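Local atomic coordinates of CG11501 (Drosophila melanogaster, PDB entry 3ZZO), a protein that acts as a secreted cytokine that promotes survival after Sindbis virus infection by suppressing the immune deficiency pathway and limits proliferation of intestinal stem cells after bacterial infection. Residues S5-E10 and G66-E71; F11-G16 and Y79-I84; V33-D38 and Q70-R75. One frame throughout, in Å; residues are numbered along the deposited sequence.

Contact 1: residues S5-E10 and G66-E71; sequences SRELVE and GDWSQE. With EDO (1,2-ethanediol), chain C.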
ATOM      1  N   SER A   5      10.050  -3.187  -1.499  1.00  7.34           N
ATOM      2  CA  SER A   5       9.503  -2.415  -0.390  1.00  7.35           C
ATOM      3  C   SER A   5       7.989  -2.278  -0.540  1.00  6.61           C
ATOM      4  O   SER A   5       7.490  -2.095  -1.654  1.00  7.25           O
ATOM      5  CB  SER A   5      10.136  -1.020  -0.305  1.00  8.07           C
ATOM      6  OG  SER A   5      11.499  -1.134   0.025  1.00 10.24           O
ATOM      7  N   ARG A   6       7.292  -2.387   0.590  1.00  7.08           N
ATOM      8  CA  ARG A   6       5.854  -2.151   0.656  0.50  7.21           C
ATOM      9  C   ARG A   6       5.504  -1.699   2.055  1.00  6.60           C
ATOM     10  O   ARG A   6       6.385  -1.698   2.940  1.00  8.14           O
ATOM     11  CB  ARG A   6       5.062  -3.340   0.191  0.50  9.64           C
ATOM     12  CG  ARG A   6       5.216  -4.601   0.981  0.50  9.76           C
ATOM     13  CD  ARG A   6       4.879  -5.896   0.208  0.50 10.32           C
ATOM     14  NE  ARG A   6       5.086  -7.068   0.982  0.50 12.56           N
ATOM     15  CZ  ARG A   6       4.369  -8.160   0.812  0.50 13.38           C
ATOM     16  NH1 ARG A   6       3.344  -8.230  -0.087  0.50 12.75           N
ATOM     17  NH2 ARG A   6       4.613  -9.192   1.590  0.50 16.50           N
ATOM     18  N   GLU A   7       4.290  -1.262   2.292  1.00  6.63           N
ATOM     19  CA  GLU A   7       3.847  -0.899   3.635  1.00  6.12           C
ATOM     20  C   GLU A   7       2.571  -1.616   3.966  1.00  6.57           C
ATOM     21  O   GLU A   7       1.659  -1.727   3.152  1.00  7.29           O
ATOM     22  CB  GLU A   7       3.618   0.611   3.809  1.00  6.76           C
ATOM     23  CG  GLU A   7       4.875   1.423   3.921  1.00  7.09           C
ATOM     24  CD  GLU A   7       4.606   2.884   4.124  1.00  7.48           C
ATOM     25  OE1 GLU A   7       3.511   3.380   3.849  1.00  7.44           O
ATOM     26  OE2 GLU A   7       5.587   3.572   4.558  1.00  9.30           O
ATOM     27  N   LEU A   8       2.489  -2.062   5.204  1.00  6.43           N
ATOM     28  CA  LEU A   8       1.264  -2.582   5.813  1.00  7.21           C
ATOM     29  C   LEU A   8       0.610  -1.456   6.574  1.00  6.46           C
ATOM     30  O   LEU A   8       1.224  -0.907   7.503  1.00  8.08           O
ATOM     31  CB  LEU A   8       1.625  -3.696   6.835  0.50  7.79           C
ATOM     32  CG  LEU A   8       2.506  -4.898   6.378  0.50  7.77           C
ATOM     33  CD1 LEU A   8       3.108  -5.623   7.572  0.50  9.14           C
ATOM     34  CD2 LEU A   8       1.718  -5.820   5.475  0.50 11.04           C
ATOM     35  N   VAL A   9      -0.592  -1.065   6.213  1.00  6.49           N
ATOM     36  CA  VAL A   9      -1.278   0.050   6.804  1.00  6.74           C
ATOM     37  C   VAL A   9      -2.570  -0.398   7.448  1.00  6.78           C
ATOM     38  O   VAL A   9      -3.388  -1.074   6.812  1.00  7.64           O
ATOM     39  CB  VAL A   9      -1.584   1.128   5.753  1.00  7.03           C
ATOM     40  CG1 VAL A   9      -2.274   2.350   6.373  1.00  8.49           C
ATOM     41  CG2 VAL A   9      -0.324   1.546   5.002  1.00  8.20           C
ATOM     42  N   GLU A  10      -2.756  -0.054   8.723  1.00  6.46           N
ATOM     43  CA  GLU A  10      -4.027  -0.255   9.413  1.00  6.73           C
ATOM     44  C   GLU A  10      -4.654   1.108   9.613  1.00  7.09           C
ATOM     45  O   GLU A  10      -3.976   2.068   9.976  1.00  6.79           O
ATOM     46  CB  GLU A  10      -3.829  -0.928  10.779  1.00  8.45           C
ATOM     47  CG  GLU A  10      -3.297  -2.314  10.681  1.00 12.94           C
ATOM     48  CD  GLU A  10      -3.219  -2.990  12.060  1.00 16.20           C
ATOM     49  OE1 GLU A  10      -3.756  -2.482  13.085  1.00 21.22           O
ATOM     50  OE2 GLU A  10      -2.524  -4.040  12.138  1.00 19.77           O
ATOM     51  N   GLY A  66       5.815   7.412  -5.318  1.00  9.03           N
ATOM     52  CA  GLY A  66       4.966   8.289  -4.536  1.00  8.51           C
ATOM     53  C   GLY A  66       5.382   8.319  -3.089  1.00  8.22           C
ATOM     54  O   GLY A  66       6.464   7.863  -2.736  1.00 10.49           O
ATOM     55  N   ASP A  67       4.506   8.819  -2.229  1.00  7.75           N
ATOM     56  CA  ASP A  67       4.848   9.003  -0.817  1.00  8.16           C
ATOM     57  C   ASP A  67       4.067   8.087   0.126  1.00  7.14           C
ATOM     58  O   ASP A  67       3.803   8.454   1.278  1.00  7.49           O
ATOM     59  CB  ASP A  67       4.993  10.446  -0.430  1.00 11.44           C
ATOM     60  CG  ASP A  67       3.755  11.191  -0.546  1.00 11.34           C
ATOM     61  OD1 ASP A  67       2.869  10.880  -1.392  1.00 13.52           O
ATOM     62  OD2 ASP A  67       3.621  12.274   0.118  1.00 12.73           O
ATOM     63  N   TRP A  68       3.794   6.871  -0.319  1.00  6.48           N
ATOM     64  CA  TRP A  68       3.514   5.773   0.607  1.00  6.49           C
ATOM     65  C   TRP A  68       2.193   6.004   1.344  1.00  6.30           C
ATOM     66  O   TRP A  68       1.201   6.385   0.718  1.00  6.12           O
ATOM     67  CB  TRP A  68       4.724   5.500   1.532  1.00  7.18           C
ATOM     68  CG  TRP A  68       5.891   4.945   0.777  1.00  7.68           C
ATOM     69  CD1 TRP A  68       7.042   5.592   0.389  1.00  9.67           C
ATOM     70  CD2 TRP A  68       6.027   3.599   0.356  1.00  7.68           C
ATOM     71  NE1 TRP A  68       7.859   4.699  -0.257  1.00  9.98           N
ATOM     72  CE2 TRP A  68       7.256   3.469  -0.298  1.00  8.23           C
ATOM     73  CE3 TRP A  68       5.185   2.482   0.432  1.00  7.63           C
ATOM     74  CZ2 TRP A  68       7.682   2.260  -0.849  1.00  9.75           C
ATOM     75  CZ3 TRP A  68       5.591   1.288  -0.132  1.00  8.35           C
ATOM     76  CH2 TRP A  68       6.810   1.196  -0.776  1.00  9.29           C
ATOM     77  N   SER A  69       2.157   5.781   2.649  1.00  6.47           N
ATOM     78  CA  SER A  69       0.911   5.904   3.402  1.00  6.07           C
ATOM     79  C   SER A  69       0.322   7.307   3.265  1.00  6.13           C
ATOM     80  O   SER A  69      -0.904   7.480   3.319  1.00  6.04           O
ATOM     81  CB  SER A  69       1.096   5.511   4.854  1.00  6.79           C
ATOM     82  OG  SER A  69       2.105   6.315   5.488  1.00  7.78           O
ATOM     83  N   GLN A  70       1.174   8.321   3.149  1.00  5.88           N
ATOM     84  CA  GLN A  70       0.721   9.711   2.999  1.00  6.06           C
ATOM     85  C   GLN A  70      -0.074   9.876   1.714  1.00  6.13           C
ATOM     86  O   GLN A  70      -1.115  10.541   1.688  1.00  6.03           O
ATOM     87  CB  GLN A  70       1.986  10.598   3.038  1.00  6.51           C
ATOM     88  CG  GLN A  70       1.699  12.079   3.120  1.00  6.67           C
ATOM     89  CD  GLN A  70       2.954  12.864   3.405  1.00  7.46           C
ATOM     90  OE1 GLN A  70       4.020  12.302   3.640  1.00  8.79           O
ATOM     91  NE2 GLN A  70       2.852  14.178   3.490  1.00  8.48           N
ATOM     92  N   GLU A  71       0.368   9.211   0.654  1.00  6.17           N
ATOM     93  CA  GLU A  71      -0.354   9.200  -0.625  1.00  6.12           C
ATOM     94  C   GLU A  71      -1.645   8.366  -0.566  1.00  6.18           C
ATOM     95  O   GLU A  71      -2.630   8.723  -1.191  1.00  6.33           O
ATOM     96  CB  GLU A  71       0.547   8.716  -1.738  1.00  6.61           C
ATOM     97  CG  GLU A  71      -0.069   8.872  -3.090  1.00  8.31           C
ATOM     98  CD  GLU A  71       0.899   8.896  -4.222  1.00 11.05           C
ATOM     99  OE1 GLU A  71       2.116   8.973  -4.002  1.00 14.58           O
ATOM    100  OE2 GLU A  71       0.423   8.829  -5.396  1.00 13.15           O
TER
HETATM  101  C1  EDO C1119       0.204   9.044   8.646  1.00 13.85           C
HETATM  102  O1  EDO C1119       1.145   8.398   9.390  1.00 11.73           O
HETATM  103  C2  EDO C1119       0.086   8.377   7.256  1.00 14.22           C
HETATM  104  O2  EDO C1119       1.201   8.497   6.532  1.00 11.50           O
HETATM  105  O   HOH W   1       4.782   5.966   4.962  1.00 10.78           O
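The 6-10 part of strand 6-13 passes the start of helix 69-75, with Glu7 CA 7.3 Å from Trp68 CA and Val9 CA 7.1 Å from Ser69 CA. Glu7 CG stands anti to the carbonyl carbon (chi1 -75°) and the chain is extended beyond it, so that OE1 reaches Ser69 N at 3.0 Å in a weak, bent bond (N-H...O 125°). Glu7 OE2 accepts a hydrogen bond from a water at 2.6 Å, and the same water is hydrogen-bonded to Ser69 OG at 2.8 Å; that hydroxyl also bonds O2 of an ethanediol, probably from the crystallisation liquor. The buried carboxylate thus meets the first helical turn directly and through water, where the amino end of the helix would be expected to favour its negative charge. The Trp68 indole crosses Glu7 obliquely: CE3 lies 3.7 Å from Glu7 CG, with carboxylate and ring planes 43° apart. Further out, Trp68 CZ3 rests on Arg6 CA, while CH2 presents the ring edge, in plane, to Ser5 O at 3.5 Å. Trp68 occupies the N-cap position, and its indole spreads along the strand. The arrangement belongs to the ferredoxin-like subdomain SD1, whose alpha-helix covers an antiparallel sheet.

Contact 2: residues F11-G16 and Y79-I84; sequences FKMDRG and YGIQII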
ATOM      1  N   PHE A  11      -5.957   1.200   9.367  1.00  6.55           N
ATOM      2  CA  PHE A  11      -6.609   2.506   9.385  1.00  6.80           C
ATOM      3  C   PHE A  11      -8.099   2.337   9.608  1.00  6.37           C
ATOM      4  O   PHE A  11      -8.657   1.247   9.388  1.00  7.76           O
ATOM      5  CB  PHE A  11      -6.360   3.230   8.048  1.00  6.59           C
ATOM      6  CG  PHE A  11      -6.939   2.523   6.831  1.00  6.66           C
ATOM      7  CD1 PHE A  11      -6.237   1.485   6.214  1.00  6.89           C
ATOM      8  CD2 PHE A  11      -8.175   2.893   6.319  1.00  6.82           C
ATOM      9  CE1 PHE A  11      -6.798   0.831   5.137  1.00  7.19           C
ATOM     10  CE2 PHE A  11      -8.730   2.221   5.222  1.00  6.56           C
ATOM     11  CZ  PHE A  11      -8.030   1.198   4.642  1.00  7.32           C
ATOM     12  N   LYS A  12      -8.747   3.414   9.978  1.00  7.26           N
ATOM     13  CA  LYS A  12     -10.203   3.491  10.022  1.00  7.41           C
ATOM     14  C   LYS A  12     -10.644   4.503   8.972  1.00  7.60           C
ATOM     15  O   LYS A  12      -9.825   5.204   8.382  1.00  7.82           O
ATOM     16  CB  LYS A  12     -10.699   3.816  11.424  1.00  7.75           C
ATOM     17  CG  LYS A  12     -10.573   2.618  12.337  1.00  9.49           C
ATOM     18  CD  LYS A  12     -10.919   2.904  13.822  1.00 11.29           C
ATOM     19  CE  LYS A  12     -10.748   1.639  14.682  1.00 13.34           C
ATOM     20  NZ  LYS A  12     -10.848   1.963  16.125  1.00 16.08           N
ATOM     21  N   MET A  13     -11.937   4.523   8.678  1.00  7.85           N
ATOM     22  CA  MET A  13     -12.490   5.341   7.599  1.00  8.71           C
ATOM     23  C   MET A  13     -13.700   6.093   8.112  1.00  8.81           C
ATOM     24  O   MET A  13     -14.595   5.504   8.717  1.00  9.58           O
ATOM     25  CB  MET A  13     -12.980   4.410   6.443  1.00  9.70           C
ATOM     26  CG  MET A  13     -11.869   3.618   5.817  1.00  9.44           C
ATOM     27  SD  MET A  13     -12.451   2.544   4.522  1.00  9.33           S
ATOM     28  CE  MET A  13     -12.720   3.738   3.209  1.00  9.26           C
ATOM     29  N   ASP A  14     -13.783   7.366   7.816  1.00  9.09           N
ATOM     30  CA  ASP A  14     -14.967   8.137   8.167  1.00 10.31           C
ATOM     31  C   ASP A  14     -16.147   7.883   7.262  1.00  9.47           C
ATOM     32  O   ASP A  14     -17.294   7.960   7.678  1.00 10.54           O
ATOM     33  CB  ASP A  14     -14.644   9.618   8.139  1.00 11.59           C
ATOM     34  CG  ASP A  14     -13.635  10.026   9.187  1.00 14.15           C
ATOM     35  OD1 ASP A  14     -13.581   9.405  10.280  1.00 15.93           O
ATOM     36  OD2 ASP A  14     -12.868  10.911   8.841  1.00 21.09           O
ATOM     37  N   ARG A  15     -15.883   7.576   6.011  1.00  9.33           N
ATOM     38  CA  ARG A  15     -16.891   7.309   4.970  1.00  9.77           C
ATOM     39  C   ARG A  15     -16.437   6.115   4.142  1.00  9.23           C
ATOM     40  O   ARG A  15     -15.250   5.787   4.112  1.00 10.15           O
ATOM     41  CB  ARG A  15     -17.085   8.588   4.068  1.00 11.44           C
ATOM     42  CG  ARG A  15     -17.535   9.788   4.889  1.00 13.34           C
ATOM     43  CD  ARG A  15     -17.518  11.087   4.058  1.00 13.71           C
ATOM     44  NE  ARG A  15     -16.170  11.563   3.748  1.00 16.83           N
ATOM     45  CZ  ARG A  15     -15.366  12.180   4.602  1.00 17.24           C
ATOM     46  NH1 ARG A  15     -15.756  12.481   5.834  1.00 20.11           N
ATOM     47  NH2 ARG A  15     -14.168  12.609   4.181  1.00 20.92           N
ATOM     48  N   GLY A  16     -17.370   5.494   3.460  1.00  9.37           N
ATOM     49  CA  GLY A  16     -17.040   4.319   2.664  1.00  9.75           C
ATOM     50  C   GLY A  16     -16.734   3.128   3.532  1.00  8.76           C
ATOM     51  O   GLY A  16     -17.080   3.082   4.715  1.00  9.61           O
ATOM     52  N   TYR A  79     -12.882   9.580   1.533  1.00  9.51           N
ATOM     53  CA  TYR A  79     -13.214   8.599   2.556  1.00  9.45           C
ATOM     54  C   TYR A  79     -12.766   9.008   3.941  1.00  9.19           C
ATOM     55  O   TYR A  79     -13.266   8.453   4.919  1.00 11.13           O
ATOM     56  CB  TYR A  79     -12.653   7.235   2.179  1.00  9.57           C
ATOM     57  CG  TYR A  79     -13.196   6.715   0.891  1.00  9.82           C
ATOM     58  CD1 TYR A  79     -14.547   6.496   0.735  1.00 12.47           C
ATOM     59  CD2 TYR A  79     -12.384   6.488  -0.194  1.00 12.82           C
ATOM     60  CE1 TYR A  79     -15.053   6.038  -0.455  1.00 15.31           C
ATOM     61  CE2 TYR A  79     -12.864   6.028  -1.401  1.00 14.81           C
ATOM     62  CZ  TYR A  79     -14.207   5.771  -1.499  1.00 14.70           C
ATOM     63  OH  TYR A  79     -14.716   5.309  -2.664  1.00 17.23           O
ATOM     64  N   GLY A  80     -11.827   9.936   4.074  1.00  9.19           N
ATOM     65  CA  GLY A  80     -11.390  10.331   5.406  1.00  9.58           C
ATOM     66  C   GLY A  80     -10.608   9.214   6.126  1.00  9.24           C
ATOM     67  O   GLY A  80     -11.046   8.687   7.160  1.00 11.84           O
ATOM     68  N   ILE A  81      -9.433   8.908   5.612  1.00  7.86           N
ATOM     69  CA  ILE A  81      -8.604   7.827   6.116  1.00  7.54           C
ATOM     70  C   ILE A  81      -7.924   8.266   7.419  1.00  7.20           C
ATOM     71  O   ILE A  81      -7.212   9.279   7.437  1.00  8.53           O
ATOM     72  CB  ILE A  81      -7.539   7.432   5.105  1.00  7.12           C
ATOM     73  CG1 ILE A  81      -8.121   7.024   3.748  1.00  7.31           C
ATOM     74  CG2 ILE A  81      -6.621   6.359   5.671  1.00  7.52           C
ATOM     75  CD1 ILE A  81      -9.154   5.909   3.840  1.00  8.39           C
ATOM     76  N   GLN A  82      -8.167   7.504   8.487  1.00  6.79           N
ATOM     77  CA  GLN A  82      -7.606   7.742   9.800  1.00  7.25           C
ATOM     78  C   GLN A  82      -6.547   6.680  10.055  1.00  6.28           C
ATOM     79  O   GLN A  82      -6.836   5.534  10.426  1.00  6.95           O
ATOM     80  CB  GLN A  82      -8.707   7.689  10.861  1.00  7.70           C
ATOM     81  CG  GLN A  82      -9.835   8.686  10.607  1.00  8.95           C
ATOM     82  CD  GLN A  82      -9.369  10.101  10.558  1.00  8.50           C
ATOM     83  OE1 GLN A  82      -8.440  10.510  11.282  1.00 11.06           O
ATOM     84  NE2 GLN A  82     -10.025  10.920   9.775  1.00 10.06           N
ATOM     85  N   ILE A  83      -5.282   7.022   9.845  1.00  6.68           N
ATOM     86  CA  ILE A  83      -4.168   6.072   9.986  1.00  6.63           C
ATOM     87  C   ILE A  83      -3.996   5.680  11.440  1.00  7.03           C
ATOM     88  O   ILE A  83      -3.980   6.532  12.319  1.00  7.52           O
ATOM     89  CB  ILE A  83      -2.856   6.694   9.445  1.00  7.49           C
ATOM     90  CG1 ILE A  83      -2.994   7.000   7.929  1.00  7.60           C
ATOM     91  CG2 ILE A  83      -1.651   5.838   9.772  1.00  8.46           C
ATOM     92  CD1 ILE A  83      -2.948   5.799   7.083  1.00  8.46           C
ATOM     93  N   ILE A  84      -3.840   4.387  11.684  1.00  7.00           N
ATOM     94  CA  ILE A  84      -3.565   3.859  13.022  1.00  7.53           C
ATOM     95  C   ILE A  84      -2.125   3.355  13.123  1.00  7.85           C
ATOM     96  O   ILE A  84      -1.450   3.649  14.085  1.00  9.26           O
ATOM     97  CB  ILE A  84      -4.546   2.752  13.401  1.00  8.42           C
ATOM     98  CG1 ILE A  84      -5.957   3.331  13.474  1.00 10.52           C
ATOM     99  CG2 ILE A  84      -4.194   2.107  14.757  1.00 10.03           C
ATOM    100  CD1 ILE A  84      -7.026   2.314  13.525  1.00 13.49           C
TER
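Lys12 O is the best-held polar atom: a single bond grips it across the two strands, but a short and nearly straight one, from Gln82 N at 2.8 Å (172°), with the donor 33° above the carbonyl plane. The return bond, Lys12 N to Gln82 O at 2.9 Å, falls on a lone pair and completes the antiparallel hydrogen-bonded pair. Beyond it the backbone pairing continues into the loops, with Asp14 N donating to Gly80 O and Arg15 N to Tyr79 O at 3.0 Å. Gln82, bent at chi2 (-59°), turns its amide back along the strand, and NE2 meets Asp14 OD2 at 3.0 Å from above the carboxylate plane. On this same face the extended Lys12 chain crosses Ile84, CG lying 3.8 Å from Ile84 CD1. The other face is apolar. Phe11 CD2 touches Ile81 CG2 at 3.9 Å, and Met13, bent at chi3, lies alongside Tyr79 and brings CE to 3.6 Å from Tyr79 CB. Tyr79 O lies over one face of the Arg15 guanidinium, toward its rim, while Arg15 NE bonds Gln78 O. Strand 6-13 has strand 81-89 on one side and strand 31-35 on the other, while helix 69-75 lies across the Phe11 and Ile81 face: Phe11 meets the Phe72 ring edge-to-face, and Ile81 touches Phe72 and Val73.

Contact 3: residues V33-D38 and Q70-R75; sequences VTICAD and QEFVRR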
ATOM      1  N   VAL A  33      -4.398  -2.901   4.704  1.00  7.05           N
ATOM      2  CA  VAL A  33      -4.025  -2.941   3.301  1.00  7.38           C
ATOM      3  C   VAL A  33      -2.495  -2.980   3.201  1.00  6.83           C
ATOM      4  O   VAL A  33      -1.788  -2.430   4.047  1.00  8.09           O
ATOM      5  CB  VAL A  33      -4.607  -1.705   2.557  1.00  7.64           C
ATOM      6  CG1 VAL A  33      -3.985  -0.378   3.039  1.00  8.15           C
ATOM      7  CG2 VAL A  33      -4.493  -1.851   1.026  1.00  8.05           C
ATOM      8  N   THR A  34      -1.994  -3.584   2.124  1.00  6.37           N
ATOM      9  CA  THR A  34      -0.578  -3.576   1.792  1.00  6.20           C
ATOM     10  C   THR A  34      -0.456  -2.725   0.542  1.00  6.23           C
ATOM     11  O   THR A  34      -1.074  -3.052  -0.471  1.00  6.63           O
ATOM     12  CB  THR A  34      -0.052  -4.985   1.544  1.00  7.25           C
ATOM     13  OG1 THR A  34      -0.259  -5.760   2.722  1.00  8.68           O
ATOM     14  CG2 THR A  34       1.405  -4.987   1.238  1.00  8.17           C
ATOM     15  N   ILE A  35       0.350  -1.657   0.606  1.00  6.10           N
ATOM     16  CA  ILE A  35       0.477  -0.698  -0.480  1.00  6.05           C
ATOM     17  C   ILE A  35       1.889  -0.632  -1.009  1.00  5.97           C
ATOM     18  O   ILE A  35       2.864  -0.966  -0.350  1.00  6.36           O
ATOM     19  CB  ILE A  35       0.035   0.720  -0.013  1.00  5.89           C
ATOM     20  CG1 ILE A  35       0.922   1.260   1.115  1.00  6.40           C
ATOM     21  CG2 ILE A  35      -1.436   0.740   0.335  1.00  6.95           C
ATOM     22  CD1 ILE A  35       0.751   2.740   1.411  1.00  7.32           C
ATOM     23  N   CYS A  36       1.975  -0.129  -2.243  1.00  6.01           N
ATOM     24  CA  CYS A  36       3.210   0.314  -2.845  1.00  6.01           C
ATOM     25  C   CYS A  36       3.379   1.823  -2.644  1.00  6.29           C
ATOM     26  O   CYS A  36       2.537   2.472  -2.001  1.00  6.23           O
ATOM     27  CB  CYS A  36       3.236  -0.063  -4.336  1.00  6.19           C
ATOM     28  SG  CYS A  36       3.060  -1.843  -4.648  1.00  6.50           S
ATOM     29  N   ALA A  37       4.455   2.379  -3.185  1.00  6.86           N
ATOM     30  CA  ALA A  37       4.754   3.803  -2.953  1.00  7.34           C
ATOM     31  C   ALA A  37       3.724   4.761  -3.502  1.00  7.10           C
ATOM     32  O   ALA A  37       3.643   5.886  -3.026  1.00  7.92           O
ATOM     33  CB  ALA A  37       6.142   4.149  -3.509  1.00  8.15           C
ATOM     34  N   ASP A  38       2.946   4.317  -4.476  1.00  6.88           N
ATOM     35  CA  ASP A  38       1.864   5.115  -5.032  1.00  7.60           C
ATOM     36  C   ASP A  38       0.635   5.183  -4.150  1.00  7.26           C
ATOM     37  O   ASP A  38      -0.357   5.821  -4.512  1.00  8.62           O
ATOM     38  CB  ASP A  38       1.512   4.641  -6.446  1.00  7.93           C
ATOM     39  CG  ASP A  38       0.927   3.243  -6.508  1.00  7.48           C
ATOM     40  OD1 ASP A  38       0.999   2.462  -5.520  1.00  7.42           O
ATOM     41  OD2 ASP A  38       0.408   2.914  -7.621  1.00  8.96           O
ATOM     42  N   GLN A  70       1.174   8.321   3.149  1.00  5.88           N
ATOM     43  CA  GLN A  70       0.721   9.711   2.999  1.00  6.06           C
ATOM     44  C   GLN A  70      -0.074   9.876   1.714  1.00  6.13           C
ATOM     45  O   GLN A  70      -1.115  10.541   1.688  1.00  6.03           O
ATOM     46  CB  GLN A  70       1.986  10.598   3.038  1.00  6.51           C
ATOM     47  CG  GLN A  70       1.699  12.079   3.120  1.00  6.67           C
ATOM     48  CD  GLN A  70       2.954  12.864   3.405  1.00  7.46           C
ATOM     49  OE1 GLN A  70       4.020  12.302   3.640  1.00  8.79           O
ATOM     50  NE2 GLN A  70       2.852  14.178   3.490  1.00  8.48           N
ATOM     51  N   GLU A  71       0.368   9.211   0.654  1.00  6.17           N
ATOM     52  CA  GLU A  71      -0.354   9.200  -0.625  1.00  6.12           C
ATOM     53  C   GLU A  71      -1.645   8.366  -0.566  1.00  6.18           C
ATOM     54  O   GLU A  71      -2.630   8.723  -1.191  1.00  6.33           O
ATOM     55  CB  GLU A  71       0.547   8.716  -1.738  1.00  6.61           C
ATOM     56  CG  GLU A  71      -0.069   8.872  -3.090  1.00  8.31           C
ATOM     57  CD  GLU A  71       0.899   8.896  -4.222  1.00 11.05           C
ATOM     58  OE1 GLU A  71       2.116   8.973  -4.002  1.00 14.58           O
ATOM     59  OE2 GLU A  71       0.423   8.829  -5.396  1.00 13.15           O
ATOM     60  N   PHE A  72      -1.635   7.267   0.193  1.00  6.01           N
ATOM     61  CA  PHE A  72      -2.851   6.481   0.412  1.00  5.88           C
ATOM     62  C   PHE A  72      -3.934   7.357   1.039  1.00  6.20           C
ATOM     63  O   PHE A  72      -5.088   7.350   0.609  1.00  6.43           O
ATOM     64  CB  PHE A  72      -2.545   5.278   1.322  1.00  6.48           C
ATOM     65  CG  PHE A  72      -3.751   4.436   1.610  1.00  6.49           C
ATOM     66  CD1 PHE A  72      -4.260   3.609   0.652  1.00  7.25           C
ATOM     67  CD2 PHE A  72      -4.376   4.476   2.845  1.00  8.28           C
ATOM     68  CE1 PHE A  72      -5.394   2.826   0.920  1.00  8.11           C
ATOM     69  CE2 PHE A  72      -5.518   3.722   3.088  1.00  8.86           C
ATOM     70  CZ  PHE A  72      -5.998   2.904   2.123  1.00  8.84           C
ATOM     71  N   VAL A  73      -3.564   8.171   2.027  1.00  5.82           N
ATOM     72  CA  VAL A  73      -4.511   9.101   2.631  1.00  6.23           C
ATOM     73  C   VAL A  73      -4.945  10.150   1.601  1.00  6.13           C
ATOM     74  O   VAL A  73      -6.122  10.445   1.457  1.00  6.70           O
ATOM     75  CB  VAL A  73      -3.919   9.773   3.890  1.00  6.28           C
ATOM     76  CG1 VAL A  73      -4.887  10.803   4.458  1.00  7.36           C
ATOM     77  CG2 VAL A  73      -3.585   8.719   4.931  1.00  7.03           C
ATOM     78  N   ARG A  74      -3.965  10.720   0.891  1.00  6.00           N
ATOM     79  CA  ARG A  74      -4.249  11.820  -0.053  1.00  6.44           C
ATOM     80  C   ARG A  74      -5.214  11.384  -1.131  1.00  6.12           C
ATOM     81  O   ARG A  74      -6.192  12.076  -1.406  1.00  7.20           O
ATOM     82  CB  ARG A  74      -2.946  12.291  -0.673  1.00  6.30           C
ATOM     83  CG  ARG A  74      -3.088  13.625  -1.392  1.00  7.18           C
ATOM     84  CD  ARG A  74      -1.822  14.063  -2.100  1.00  7.94           C
ATOM     85  NE  ARG A  74      -0.714  14.196  -1.169  1.00  7.89           N
ATOM     86  CZ  ARG A  74       0.344  13.422  -1.089  1.00  8.22           C
ATOM     87  NH1 ARG A  74       0.586  12.442  -1.968  1.00  8.87           N
ATOM     88  NH2 ARG A  74       1.217  13.632  -0.125  1.00  8.79           N
ATOM     89  N   ARG A  75      -4.931  10.268  -1.779  1.00  6.43           N
ATOM     90  CA  ARG A  75      -5.761   9.867  -2.918  1.00  7.64           C
ATOM     91  C   ARG A  75      -7.152   9.403  -2.511  1.00  7.99           C
ATOM     92  O   ARG A  75      -8.050   9.345  -3.333  1.00 10.30           O
ATOM     93  CB  ARG A  75      -5.019   8.918  -3.803  1.00 11.41           C
ATOM     94  CG  ARG A  75      -4.843   7.600  -3.292  1.00 12.09           C
ATOM     95  CD  ARG A  75      -3.781   6.845  -4.213  1.00 13.56           C
ATOM     96  NE  ARG A  75      -4.235   6.740  -5.581  1.00 15.27           N
ATOM     97  CZ  ARG A  75      -3.417   6.774  -6.672  1.00 17.88           C
ATOM     98  NH1 ARG A  75      -2.085   6.885  -6.610  1.00 15.40           N
ATOM     99  NH2 ARG A  75      -3.973   6.713  -7.842  1.00 19.29           N
TER
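In the ferredoxin-like subdomain SD1, helix 69-75 lies over the antiparallel sheet, and here it packs on strand 31-35 and on the turn that follows. Phe72 is the side chain that enters the core. Its CB lies 4.2 Å from Ile35 CD1, and CG, anti to the backbone N (chi1 179°), carries the ring toward the strand. One ortho carbon, CD1, meets Ile35 CG2 at 4.0 Å as the two side chains cross obliquely. Next along that edge, CE1 approaches Val33 CG1, which also sits 4.0 Å from the tip atom CZ. Val33 comes tip to tip with the phenyl group; with CG1 in the crowded position between backbone N and carbonyl carbon, this methyl lies above one face but displaced toward the rim. Beyond the two segments, residues of strands 6-13 and 81-89 also touch this ring, so that the core spans three strands.

The polar half of the contact lies at the end of the strand, where Cys36 is tied to Cys47 by a disulfide. Glu71, extended beyond CG, runs past the Asp38 carbonyl, bringing CG to 3.4 Å from Asp38 O. Its OE2 comes 3.2 Å from the same oxygen, while OE1 accepts a hydrogen bond from Asp67 N; OE2 and Asp38 O are both acceptors, and their approach would be unfavourable without a positive group close by. Arg75 supplies one. Its CG is also in the crowded position and its chain bends at chi3 (-61°), so that the guanidinium folds back toward the turn. There NH1 makes a long, weak ion pair with Glu71 OE2 at 3.4 Å and donates a hydrogen bond of 2.9 Å to Asp38 O, lying in the plane of that carbonyl with a C=O...N angle of 151°.

Overall arrangement
All three contacts build the ferredoxin-like subdomain SD1. Contacts 1 and 3 have centres about 5 Å apart and share Gln70 and Glu71: helix 69-75 reaches the neighbouring strands 6-13 and 31-35 at once, and a salt bridge from Asp67 to Arg74 links the two. Contact 2 is centred about 14 Å from contact 1 and 12 Å from contact 3, where strand 81-89 pairs with strand 6-13. Along the chain, 5-10 runs directly into 11-16, then come 33-38, the helix and finally 79-84, so contacts 1 and 2 interleave. Phe11, Val33, Phe72 and Ile81 pack together, joining contacts 2 and 3 into one core between sheet and helix.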